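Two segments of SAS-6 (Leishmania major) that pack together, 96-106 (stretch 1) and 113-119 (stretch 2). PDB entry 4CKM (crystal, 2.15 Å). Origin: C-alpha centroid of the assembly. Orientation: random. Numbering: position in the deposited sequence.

Stretch 1, residues 96-106: ELLEDDYNAFK
Stretch 2, residues 113-119: VDFHGFP

Residues 96-98 of stretch 1 close a β-strand, with phi/psi of -121/115, -109/117 and -88/139. The chain then turns, Asp101 N donating to Leu98 O (3.0 Å) and Tyr102 N to Glu99 O (3.0 Å); residues 102-106 are helical, in a helix that runs on beyond the stretch, and Lys106 N reaches Tyr102 O at 2.6 Å. In stretch 2, Val113 (-84/157) and Asp114 (-90/-177) are extended; from Phe115 (-65/-35) onward the angles are helical. Asp114, chi1 63° (p), caps this turn: Gly117 N donates to Asp114 OD1 at 2.8 Å with an N-H...acceptor angle of 159°, while Phe118 N donates to Asp114 O at 2.9 Å. The nearest CA pairs are Glu99 CA and Phe115 CA, 6.5 Å apart, and Lys106 CA and Asp114 CA, 8.0 Å apart.

The CA-to-CB bond of Tyr102 (chi1 -175°, t; chi2 64°) points toward stretch 2, and Tyr102 OH donates to Val113 O at 2.7 Å, the one hydrogen bond across the contact; that acceptor lies near the ring plane. Phe115 CA lies over one face of the Tyr102 ring, 4.1 Å from its centroid and 17° off the normal, a CH-pi contact.

Phe115 (chi1 -169°, t; chi2 73°) has the largest area covered by the other stretch. Its edge turns toward the Tyr102 face, with the Phe115 and Tyr102 ring centroids 5.4 Å apart and planes at 73°, an offset edge-to-face pair. Glu99 CB sits over the Phe115 ring, 3.9 Å from the centroid and 11° off the normal, a CH-pi contact. Leu97 O approaches the ring edge, 3.5 Å from Phe115 CZ.

Phe118 (chi1 172°, t; chi2 71°) offers a face to the edge of Phe105 (chi1 170°, t; chi2 90°): centroids 5.3 Å, planes 83°. Leu97 (t, p) adds an apolar contact, Leu97 CD2 to Phe118 CE2 at 3.8 Å.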

# COMPACT_ATOMS: atom_id res chain seq x y z
N GLU A 96 1.98 0.78 -20.74
CA GLU A 96 2.55 -0.23 -21.60
C GLU A 96 3.75 -0.79 -20.89
O GLU A 96 4.71 -0.07 -20.65
CB GLU A 96 2.93 0.36 -22.92
CG GLU A 96 3.21 -0.68 -23.97
CD GLU A 96 3.71 -0.03 -25.24
OE1 GLU A 96 2.97 0.82 -25.80
OE2 GLU A 96 4.85 -0.35 -25.64
N LEU A 97 3.69 -2.05 -20.53
CA LEU A 97 4.74 -2.63 -19.73
C LEU A 97 5.58 -3.61 -20.55
O LEU A 97 5.09 -4.62 -21.06
CB LEU A 97 4.10 -3.29 -18.52
CG LEU A 97 5.06 -3.94 -17.53
CD1 LEU A 97 6.12 -2.98 -16.99
CD2 LEU A 97 4.21 -4.53 -16.41
N LEU A 98 6.86 -3.29 -20.70
CA LEU A 98 7.79 -4.15 -21.46
C LEU A 98 8.41 -5.20 -20.55
O LEU A 98 8.79 -4.90 -19.41
CB LEU A 98 8.90 -3.31 -22.09
CG LEU A 98 8.56 -2.09 -22.96
CD1 LEU A 98 9.81 -1.50 -23.61
CD2 LEU A 98 7.56 -2.47 -24.03
N GLU A 99 8.53 -6.43 -21.03
CA GLU A 99 9.25 -7.48 -20.29
C GLU A 99 10.64 -7.06 -19.82
O GLU A 99 11.06 -7.43 -18.75
CB GLU A 99 9.34 -8.72 -21.13
CG GLU A 99 10.02 -9.87 -20.42
CD GLU A 99 9.61 -11.21 -20.98
OE1 GLU A 99 9.24 -11.30 -22.17
OE2 GLU A 99 9.65 -12.20 -20.21
N ASP A 100 11.33 -6.26 -20.62
CA ASP A 100 12.62 -5.65 -20.26
C ASP A 100 12.64 -4.95 -18.93
O ASP A 100 13.65 -4.98 -18.25
CB ASP A 100 12.99 -4.56 -21.27
CG ASP A 100 13.41 -5.12 -22.57
OD1 ASP A 100 13.50 -6.37 -22.66
OD2 ASP A 100 13.65 -4.32 -23.50
N ASP A 101 11.56 -4.26 -18.61
CA ASP A 101 11.48 -3.53 -17.36
C ASP A 101 10.78 -4.31 -16.25
O ASP A 101 10.56 -3.76 -15.17
CB ASP A 101 10.75 -2.24 -17.61
CG ASP A 101 11.40 -1.43 -18.69
OD1 ASP A 101 12.58 -1.11 -18.51
OD2 ASP A 101 10.75 -1.14 -19.72
N TYR A 102 10.41 -5.56 -16.49
CA TYR A 102 9.53 -6.22 -15.54
C TYR A 102 10.20 -6.48 -14.20
O TYR A 102 9.59 -6.27 -13.16
CB TYR A 102 8.97 -7.53 -16.07
CG TYR A 102 7.96 -8.14 -15.10
CD1 TYR A 102 6.77 -7.47 -14.81
CD2 TYR A 102 8.21 -9.36 -14.46
CE1 TYR A 102 5.83 -8.02 -13.94
CE2 TYR A 102 7.28 -9.90 -13.58
CZ TYR A 102 6.09 -9.22 -13.33
OH TYR A 102 5.17 -9.73 -12.46
N ASN A 103 11.45 -6.90 -14.23
CA ASN A 103 12.15 -7.20 -13.00
C ASN A 103 12.21 -6.06 -12.03
O ASN A 103 11.98 -6.25 -10.83
CB ASN A 103 13.54 -7.74 -13.29
CG ASN A 103 13.48 -9.13 -13.86
OD1 ASN A 103 12.52 -9.87 -13.62
ND2 ASN A 103 14.49 -9.50 -14.61
N ALA A 104 12.50 -4.87 -12.53
CA ALA A 104 12.44 -3.69 -11.67
C ALA A 104 11.03 -3.44 -11.13
O ALA A 104 10.85 -3.04 -9.99
CB ALA A 104 12.91 -2.47 -12.44
N PHE A 105 10.05 -3.67 -11.99
CA PHE A 105 8.65 -3.34 -11.72
C PHE A 105 8.16 -4.33 -10.66
O PHE A 105 7.53 -3.96 -9.67
CB PHE A 105 7.88 -3.43 -13.07
CG PHE A 105 6.38 -3.35 -12.97
CD1 PHE A 105 5.73 -2.12 -13.03
CD2 PHE A 105 5.61 -4.51 -12.94
CE1 PHE A 105 4.34 -2.05 -12.99
CE2 PHE A 105 4.22 -4.45 -12.90
CZ PHE A 105 3.58 -3.21 -12.93
N LYS A 106 8.51 -5.59 -10.89
CA LYS A 106 8.21 -6.70 -10.00
C LYS A 106 8.76 -6.45 -8.61
O LYS A 106 8.02 -6.58 -7.63
CB LYS A 106 8.84 -7.96 -10.56
CG LYS A 106 8.47 -9.24 -9.84
CD LYS A 106 9.32 -10.38 -10.36
CE LYS A 106 8.95 -11.71 -9.71
NZ LYS A 106 9.18 -11.65 -8.23
N VAL A 113 4.33 -13.03 -9.09
CA VAL A 113 4.12 -13.62 -10.40
C VAL A 113 5.13 -13.14 -11.43
O VAL A 113 5.72 -12.06 -11.29
CB VAL A 113 2.71 -13.31 -10.92
CG1 VAL A 113 1.68 -14.02 -10.07
CG2 VAL A 113 2.44 -11.81 -10.96
N ASP A 114 5.33 -13.94 -12.47
CA ASP A 114 6.25 -13.60 -13.54
C ASP A 114 5.51 -12.81 -14.62
O ASP A 114 4.32 -12.50 -14.46
CB ASP A 114 6.90 -14.86 -14.12
CG ASP A 114 5.90 -15.78 -14.76
OD1 ASP A 114 4.76 -15.38 -15.04
OD2 ASP A 114 6.25 -16.95 -14.97
N PHE A 115 6.20 -12.47 -15.70
CA PHE A 115 5.63 -11.58 -16.70
C PHE A 115 4.40 -12.15 -17.40
O PHE A 115 3.48 -11.41 -17.73
CB PHE A 115 6.67 -11.21 -17.72
CG PHE A 115 6.25 -10.10 -18.62
CD1 PHE A 115 6.19 -8.81 -18.15
CD2 PHE A 115 5.93 -10.35 -19.92
CE1 PHE A 115 5.82 -7.78 -18.97
CE2 PHE A 115 5.55 -9.31 -20.74
CZ PHE A 115 5.51 -8.03 -20.28
N HIS A 116 4.39 -13.45 -17.62
CA HIS A 116 3.21 -14.12 -18.18
C HIS A 116 2.03 -14.07 -17.20
O HIS A 116 0.87 -13.84 -17.61
CB HIS A 116 3.55 -15.58 -18.52
CG HIS A 116 2.39 -16.37 -19.05
ND1 HIS A 116 2.02 -16.37 -20.38
CD2 HIS A 116 1.50 -17.18 -18.42
CE1 HIS A 116 0.96 -17.14 -20.55
NE2 HIS A 116 0.62 -17.64 -19.37
N GLY A 117 2.32 -14.31 -15.92
CA GLY A 117 1.31 -14.34 -14.89
C GLY A 117 0.73 -12.98 -14.60
O GLY A 117 -0.46 -12.86 -14.27
N PHE A 118 1.53 -11.93 -14.77
CA PHE A 118 1.12 -10.61 -14.32
C PHE A 118 -0.22 -10.11 -14.91
O PHE A 118 -1.10 -9.71 -14.17
CB PHE A 118 2.20 -9.56 -14.51
CG PHE A 118 1.72 -8.19 -14.25
CD1 PHE A 118 1.43 -7.80 -12.95
CD2 PHE A 118 1.45 -7.32 -15.29
CE1 PHE A 118 0.93 -6.54 -12.68
CE2 PHE A 118 0.95 -6.04 -15.04
CZ PHE A 118 0.70 -5.65 -13.73
N PRO A 119 -0.35 -10.12 -16.25
CA PRO A 119 -1.61 -9.67 -16.83
C PRO A 119 -2.78 -10.58 -16.51
O PRO A 119 -3.89 -10.10 -16.38
CB PRO A 119 -1.33 -9.65 -18.34
CG PRO A 119 -0.19 -10.60 -18.52
CD PRO A 119 0.64 -10.48 -17.28